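Local coordinates for 2-oxoglutarate (2OG) and Fe(II)-dependent oxygenase superfamily protein (Arabidopsis thaliana, PDB 6KWA) that probably catalyses the 2-oxoglutarate- and iron-dependent oxidation of the auxin indole-3-acetic acid to inactive 2-oxoindole-3-acetic acid, at residues C28-N33 and F198-L203; G162-Q167 and K227-C232; N220-N225 and A262-L267. One frame throughout, in Å; residues are numbered along the deposited sequence.

Contact 1: C28-N33 and F198-L203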
# COMPACT_ATOMS: atom_id res chain seq x y z
N CYS A 28 7.53 6.87 5.03
CA CYS A 28 6.13 6.60 5.25
C CYS A 28 5.47 7.76 5.93
O CYS A 28 6.14 8.60 6.54
CB CYS A 28 5.96 5.32 6.10
SG CYS A 28 6.83 5.41 7.69
N PHE A 29 4.15 7.81 5.84
CA PHE A 29 3.37 8.81 6.55
C PHE A 29 1.92 8.41 6.55
O PHE A 29 1.47 7.69 5.68
CB PHE A 29 3.56 10.21 5.96
CG PHE A 29 3.26 10.31 4.50
CD1 PHE A 29 2.02 10.75 4.06
CD2 PHE A 29 4.23 10.00 3.56
CE1 PHE A 29 1.75 10.87 2.72
CE2 PHE A 29 3.96 10.09 2.21
CZ PHE A 29 2.72 10.55 1.78
N ARG A 30 1.19 8.97 7.49
CA ARG A 30 -0.24 8.74 7.59
C ARG A 30 -0.92 9.90 6.86
O ARG A 30 -0.36 11.00 6.82
CB ARG A 30 -0.62 8.69 9.08
CG ARG A 30 -1.98 8.10 9.43
CD ARG A 30 -2.17 8.07 10.99
NE ARG A 30 -1.59 6.89 11.63
CZ ARG A 30 -0.57 6.89 12.48
NH1 ARG A 30 0.04 8.02 12.83
NH2 ARG A 30 -0.15 5.74 13.01
N VAL A 31 -2.07 9.67 6.23
CA VAL A 31 -2.84 10.79 5.71
C VAL A 31 -4.21 10.84 6.39
O VAL A 31 -4.82 9.81 6.71
CB VAL A 31 -3.01 10.74 4.17
CG1 VAL A 31 -1.67 11.03 3.50
CG2 VAL A 31 -3.61 9.41 3.67
N ILE A 32 -4.65 12.07 6.64
CA ILE A 32 -6.00 12.37 7.11
C ILE A 32 -6.63 13.33 6.12
O ILE A 32 -5.92 13.94 5.31
CB ILE A 32 -6.01 13.01 8.50
CG1 ILE A 32 -5.11 14.26 8.50
CG2 ILE A 32 -5.57 12.03 9.56
CD1 ILE A 32 -5.15 15.06 9.78
N ASN A 33 -7.95 13.44 6.19
CA ASN A 33 -8.73 14.21 5.22
C ASN A 33 -8.33 13.85 3.80
O ASN A 33 -8.17 14.71 2.94
CB ASN A 33 -8.55 15.71 5.47
CG ASN A 33 -8.83 16.09 6.92
OD1 ASN A 33 -9.58 15.41 7.63
ND2 ASN A 33 -8.20 17.17 7.38
N PHE A 198 9.70 2.03 15.24
CA PHE A 198 8.58 2.83 15.71
C PHE A 198 7.30 2.19 15.16
O PHE A 198 7.35 1.49 14.14
CB PHE A 198 8.73 4.29 15.30
CG PHE A 198 8.81 4.51 13.82
CD1 PHE A 198 7.66 4.78 13.09
CD2 PHE A 198 10.02 4.44 13.16
CE1 PHE A 198 7.73 4.99 11.71
CE2 PHE A 198 10.11 4.64 11.80
CZ PHE A 198 8.95 4.91 11.06
N PRO A 199 6.17 2.33 15.88
CA PRO A 199 4.90 1.72 15.49
C PRO A 199 4.10 2.57 14.50
O PRO A 199 4.22 3.79 14.52
CB PRO A 199 4.14 1.62 16.82
CG PRO A 199 4.60 2.83 17.58
CD PRO A 199 6.05 3.07 17.16
N ILE A 200 3.31 1.92 13.65
CA ILE A 200 2.35 2.64 12.83
C ILE A 200 0.96 2.15 13.26
O ILE A 200 0.41 1.20 12.70
CB ILE A 200 2.62 2.40 11.33
CG1 ILE A 200 4.07 2.78 10.99
CG2 ILE A 200 1.61 3.17 10.46
CD1 ILE A 200 4.46 2.51 9.57
N ASP A 201 0.42 2.80 14.28
CA ASP A 201 -0.86 2.42 14.86
C ASP A 201 -1.99 2.77 13.90
O ASP A 201 -1.92 3.78 13.20
CB ASP A 201 -1.07 3.13 16.21
CG ASP A 201 -0.04 2.69 17.25
OD1 ASP A 201 0.43 1.53 17.21
OD2 ASP A 201 0.32 3.53 18.10
N PRO A 202 -3.03 1.92 13.84
CA PRO A 202 -4.18 2.15 12.94
C PRO A 202 -5.14 3.22 13.46
O PRO A 202 -6.17 2.87 14.04
CB PRO A 202 -4.86 0.78 12.92
CG PRO A 202 -4.60 0.24 14.28
CD PRO A 202 -3.21 0.72 14.67
N LEU A 203 -4.87 4.49 13.21
CA LEU A 203 -5.76 5.56 13.67
C LEU A 203 -7.01 5.61 12.78
O LEU A 203 -6.91 5.70 11.55
CB LEU A 203 -5.00 6.88 13.69
CG LEU A 203 -3.83 6.84 14.69
CD1 LEU A 203 -3.12 8.19 14.79
CD2 LEU A 203 -4.23 6.34 16.07
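Cys28 and Arg30 reach from one sheet to Phe198 and Ile200 of the other, and to Asp201 and Leu203 in the loop that follows it, in a largely buried side-chain contact across the double-stranded beta-helix. Strand 28-32 belongs to the large mixed sheet, lying between strands 4-6 and 207-211, whereas strand 197-200 is an outermost strand of the four-stranded sheet. Their axes pass 9.8 Å apart with N-to-C directions 35° apart, a distance spanned by side chains rather than by backbone pairing. At the start of strand 28-32, chi1 of Cys28 (57°) sets SG between the backbone N and the carbonyl carbon and aims it at the rim of the Phe198 ring. This is an edge-on sulfur-aromatic contact, with SG 4.0 Å from CZ of Phe198. The same sulfur meets the tip of Ile200, which also packs on Leu187 and Ala189 of strand 187-190. Trp26 packs edge-to-face with Phe198, extending the apolar cluster.

Further along, Arg30 bridges the two layers. Its chain leaves with CG anti to the backbone N and bends at chi3, which turns the guanidinium toward the chain just beyond strand 197-200. Leu203 crosses the arginine at about a right angle and lays CD1 over one guanidinium face, 3.7 Å from CZ of Arg30. NH1 of Arg30 bonds to Thr4 OG1, so the planar group is held between strand 4-6 and the loop after strand 197-200. Asp201 O accepts a weak bond from Leu203 N across the inverse gamma turn centred on Pro202. Arg30 NH2 is the second donor to this oxygen, meeting a lone pair in the carbonyl plane at 2.6 Å from Asp201 O, although the oxygen sits 23° out of the guanidinium plane.

Contact 2: G162-Q167 and K227-C232; sequences GKLGVQ and KHRVQC. With MG (magnesium ion), chain D.
Leu164 and Arg229 slant across each other beside a short antiparallel pairing, CD2 of the leucine lying 3.7 Å from NH1 of the arginine. Leu164 CD1 also rests against the amide end of Gln231, so the isobutyl group sits between two polar chains that rise from alternate positions of strand 228-231. The extended Arg229 carries its guanidinium on to a cation-pi contact with Phe197. Away from this group, Val166 and Val230 cross at about a right angle and meet by their CG1 methyls, 3.6 Å apart. Backbone bonds set this register. Cys232 N donates to Lys163 O, and Gly165 N donates to Val230 O at 2.8 Å and 165°. Gly162 N reaches Cys232 O by a longer bond, 3.3 Å. At 165-166 the chain then turns a corner.

His228 points away from the partner segment. Its ND1 bonds to Val226 O, which orients the ring and leaves NE2 to bind the magnesium ion at 2.1 Å. His169, just beyond 162-167, and Asp171 complete the protein ligands: the facial triad of two histidines and one carboxylate found in 2-oxoglutarate oxygenases, carried on a double-stranded beta-helix.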
# COMPACT_ATOMS: atom_id res chain seq x y z
N GLY A 162 3.54 -11.81 21.05
CA GLY A 162 4.86 -11.37 21.48
C GLY A 162 5.94 -11.55 20.43
O GLY A 162 7.07 -11.14 20.63
N LYS A 163 5.58 -12.17 19.30
CA LYS A 163 6.48 -12.27 18.14
C LYS A 163 5.87 -11.66 16.88
O LYS A 163 4.78 -11.09 16.92
CB LYS A 163 6.88 -13.73 17.90
CG LYS A 163 8.39 -13.92 17.74
CD LYS A 163 9.08 -13.96 19.11
CE LYS A 163 10.61 -14.08 19.00
NZ LYS A 163 11.26 -12.88 18.40
N LEU A 164 6.58 -11.77 15.76
CA LEU A 164 6.20 -11.08 14.53
C LEU A 164 5.23 -11.94 13.71
O LEU A 164 5.25 -13.16 13.83
CB LEU A 164 7.43 -10.74 13.68
CG LEU A 164 8.63 -9.86 14.10
CD1 LEU A 164 8.96 -9.85 15.59
CD2 LEU A 164 9.85 -10.28 13.27
N GLY A 165 4.38 -11.29 12.91
CA GLY A 165 3.45 -11.99 12.03
C GLY A 165 4.03 -12.34 10.67
O GLY A 165 4.07 -13.51 10.26
N VAL A 166 4.52 -11.32 9.97
CA VAL A 166 5.38 -11.52 8.81
C VAL A 166 6.63 -10.66 9.02
O VAL A 166 6.59 -9.63 9.72
CB VAL A 166 4.66 -11.21 7.45
CG1 VAL A 166 4.28 -9.74 7.33
CG2 VAL A 166 5.51 -11.69 6.26
N GLN A 167 7.75 -11.12 8.48
CA GLN A 167 9.05 -10.56 8.83
C GLN A 167 9.42 -9.33 7.99
O GLN A 167 8.80 -9.05 6.96
CB GLN A 167 10.10 -11.67 8.69
CG GLN A 167 9.82 -12.84 9.64
CD GLN A 167 10.80 -14.00 9.47
OE1 GLN A 167 12.01 -13.82 9.57
NE2 GLN A 167 10.26 -15.21 9.24
N LYS A 227 11.60 0.04 5.67
CA LYS A 227 11.58 -1.33 6.13
C LYS A 227 10.49 -1.46 7.17
O LYS A 227 10.48 -0.74 8.17
CB LYS A 227 12.93 -1.76 6.74
CG LYS A 227 14.15 -1.66 5.83
CD LYS A 227 15.40 -2.13 6.61
CE LYS A 227 16.67 -2.15 5.78
NZ LYS A 227 17.16 -0.76 5.49
N HIS A 228 9.59 -2.40 6.97
CA HIS A 228 8.50 -2.54 7.91
C HIS A 228 8.10 -4.00 8.15
O HIS A 228 8.42 -4.90 7.36
CB HIS A 228 7.28 -1.72 7.41
CG HIS A 228 6.83 -2.07 6.03
ND1 HIS A 228 7.52 -1.68 4.90
CD2 HIS A 228 5.73 -2.73 5.59
CE1 HIS A 228 6.88 -2.11 3.83
NE2 HIS A 228 5.79 -2.75 4.22
N ARG A 229 7.36 -4.20 9.23
CA ARG A 229 6.86 -5.53 9.57
C ARG A 229 5.64 -5.35 10.45
O ARG A 229 5.43 -4.29 11.04
CB ARG A 229 7.90 -6.34 10.34
CG ARG A 229 8.57 -5.50 11.38
CD ARG A 229 9.40 -6.29 12.35
NE ARG A 229 9.78 -5.44 13.48
CZ ARG A 229 10.65 -5.79 14.41
NH1 ARG A 229 11.24 -6.98 14.34
NH2 ARG A 229 10.95 -4.96 15.41
N VAL A 230 4.85 -6.41 10.56
CA VAL A 230 3.71 -6.41 11.46
C VAL A 230 4.00 -7.35 12.63
O VAL A 230 4.39 -8.51 12.44
CB VAL A 230 2.40 -6.79 10.75
CG1 VAL A 230 2.56 -8.09 9.99
CG2 VAL A 230 1.26 -6.88 11.76
N GLN A 231 3.87 -6.82 13.83
CA GLN A 231 4.10 -7.58 15.05
C GLN A 231 2.79 -8.07 15.65
O GLN A 231 1.79 -7.36 15.64
CB GLN A 231 4.83 -6.72 16.07
CG GLN A 231 6.27 -7.07 16.25
CD GLN A 231 6.77 -6.54 17.56
OE1 GLN A 231 6.18 -5.63 18.14
NE2 GLN A 231 7.87 -7.11 18.05
N CYS A 232 2.80 -9.28 16.18
CA CYS A 232 1.61 -9.79 16.84
C CYS A 232 1.49 -9.27 18.27
O CYS A 232 2.39 -9.45 19.08
CB CYS A 232 1.63 -11.32 16.86
SG CYS A 232 0.36 -11.99 17.93
MG MG D . 4.54 -4.07 3.19

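Contact 3: N220-N225 and A262-L267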
# COMPACT_ATOMS: atom_id res chain seq x y z
N ASN A 220 16.61 8.57 -7.31
CA ASN A 220 18.05 8.36 -7.17
C ASN A 220 18.51 8.37 -5.73
O ASN A 220 19.47 9.06 -5.39
CB ASN A 220 18.82 9.41 -7.99
CG ASN A 220 20.28 9.04 -8.19
OD1 ASN A 220 20.61 7.87 -8.34
ND2 ASN A 220 21.15 10.03 -8.18
N GLY A 221 17.83 7.60 -4.88
CA GLY A 221 18.24 7.42 -3.50
C GLY A 221 17.63 8.38 -2.49
O GLY A 221 17.83 8.24 -1.29
N ARG A 222 16.84 9.33 -2.95
CA ARG A 222 16.32 10.34 -2.02
C ARG A 222 15.13 9.84 -1.20
O ARG A 222 15.05 10.07 0.01
CB ARG A 222 15.98 11.58 -2.82
CG ARG A 222 17.25 12.09 -3.44
CD ARG A 222 17.01 13.13 -4.45
NE ARG A 222 17.07 14.41 -3.81
CZ ARG A 222 17.94 15.34 -4.13
NH1 ARG A 222 18.80 15.12 -5.12
NH2 ARG A 222 17.92 16.50 -3.47
N LEU A 223 14.15 9.23 -1.86
CA LEU A 223 13.01 8.69 -1.16
C LEU A 223 13.40 7.39 -0.41
O LEU A 223 14.09 6.53 -0.96
CB LEU A 223 11.86 8.45 -2.15
CG LEU A 223 11.42 9.75 -2.84
CD1 LEU A 223 10.44 9.48 -3.99
CD2 LEU A 223 10.81 10.72 -1.83
N CYS A 224 13.00 7.28 0.86
CA CYS A 224 13.25 6.11 1.69
C CYS A 224 12.33 4.91 1.41
O CYS A 224 11.10 5.00 1.60
CB CYS A 224 13.15 6.48 3.16
SG CYS A 224 13.45 5.05 4.25
N ASN A 225 12.86 3.80 0.93
CA ASN A 225 12.01 2.62 0.79
C ASN A 225 11.92 1.93 2.16
O ASN A 225 12.76 1.10 2.52
CB ASN A 225 12.53 1.68 -0.30
CG ASN A 225 13.99 1.29 -0.09
OD1 ASN A 225 14.76 2.01 0.55
ND2 ASN A 225 14.38 0.12 -0.60
N ALA A 262 26.40 15.26 -10.44
CA ALA A 262 27.72 14.99 -9.89
C ALA A 262 27.70 14.75 -8.37
O ALA A 262 28.51 13.98 -7.85
CB ALA A 262 28.67 16.12 -10.27
N GLU A 263 26.79 15.42 -7.66
CA GLU A 263 26.71 15.31 -6.19
C GLU A 263 25.70 14.23 -5.75
O GLU A 263 25.59 13.89 -4.55
CB GLU A 263 26.32 16.68 -5.60
CG GLU A 263 27.32 17.79 -5.94
CD GLU A 263 26.96 18.51 -7.26
OE1 GLU A 263 25.88 18.23 -7.83
OE2 GLU A 263 27.77 19.34 -7.75
N HIS A 264 24.96 13.69 -6.72
CA HIS A 264 24.02 12.59 -6.51
C HIS A 264 24.23 11.59 -7.63
O HIS A 264 23.43 11.53 -8.57
CB HIS A 264 22.57 13.07 -6.52
CG HIS A 264 22.29 14.17 -5.55
ND1 HIS A 264 22.51 15.50 -5.86
CD2 HIS A 264 21.74 14.16 -4.31
CE1 HIS A 264 22.15 16.25 -4.84
NE2 HIS A 264 21.67 15.46 -3.89
N PRO A 265 25.30 10.79 -7.55
CA PRO A 265 25.63 9.94 -8.70
C PRO A 265 24.53 8.93 -8.96
O PRO A 265 23.80 8.59 -8.03
CB PRO A 265 26.94 9.26 -8.28
CG PRO A 265 27.46 10.08 -7.14
CD PRO A 265 26.25 10.60 -6.44
N ARG A 266 24.46 8.42 -10.18
CA ARG A 266 23.39 7.51 -10.56
C ARG A 266 23.59 6.22 -9.79
O ARG A 266 24.67 5.97 -9.27
CB ARG A 266 23.39 7.30 -12.09
CG ARG A 266 22.17 6.59 -12.63
CD ARG A 266 21.24 7.55 -13.43
NE ARG A 266 21.78 7.96 -14.73
CZ ARG A 266 21.10 8.66 -15.64
NH1 ARG A 266 19.85 9.03 -15.41
NH2 ARG A 266 21.68 9.00 -16.79
N LEU A 267 22.54 5.41 -9.67
CA LEU A 267 22.60 4.25 -8.78
C LEU A 267 22.73 2.90 -9.50
O LEU A 267 23.26 1.94 -8.94
CB LEU A 267 21.37 4.23 -7.89
CG LEU A 267 21.56 4.77 -6.48
CD1 LEU A 267 22.57 5.91 -6.45
CD2 LEU A 267 20.20 5.19 -5.91
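Asn220 plugs its carboxamide into the backbone of His264 to Leu267, while Arg222 and His264 stack on the more solvent-exposed side. The buried asparagine forms the tight part. With CG anti to the backbone N (chi1 -165°), ND2 extends to the C-terminal segment and donates to Pro265 O at 3.0 Å. That oxygen lies close to the amide plane, but the nitrogen stands well above the plane of the proline carbonyl, clear of its lone pairs. A second, weak and strongly bent bond runs from Asn220 ND2 to His264 O, and Phe259 O is a further acceptor for the same nitrogen. Leu267, the last modelled residue and itself exposed, slants across the asparagine: CD1 comes to 3.4 Å from Asn220 OD1, and CD2 lies against the backbone N of Gly221.

On the more exposed side, the bend at chi3 stacks the Arg222 guanidinium on one face of the His264 ring. The group centres are 4.2 Å apart and the planes tilt by 28°, with NH1 above the ring but displaced toward the rim. Asp261 OD1 accepts a bond from ND1 of this histidine, which helps fix the ring's rotation. The contact thus fastens the C-terminal tail to the end of helix 213-218, where Asn220, at positive phi, is the C-prime residue of a Schellman motif and Gly221 N bonds back to Thr216 O.

In the fold
From the N terminus, segment 28-33 waits 164 residues for its partner 198-203, and contact 1 thereby joins the N-terminal region to the rim of the small sheet. Before it closes, 162-167 opens contact 2, which ends only at 227-232, so the two loops cross. Contact 3 starts after contact 1 has closed, in series with it, but crosses contact 2 because 220-225 precedes 227-232 and 262-267 follows. Contacts 1 and 2 involve the two outermost strands of the same four-stranded sheet, their centres about 16 Å apart. Contact 3, centred about 29 Å from contact 2, secures the C-terminal tail at the surface, away from the metal.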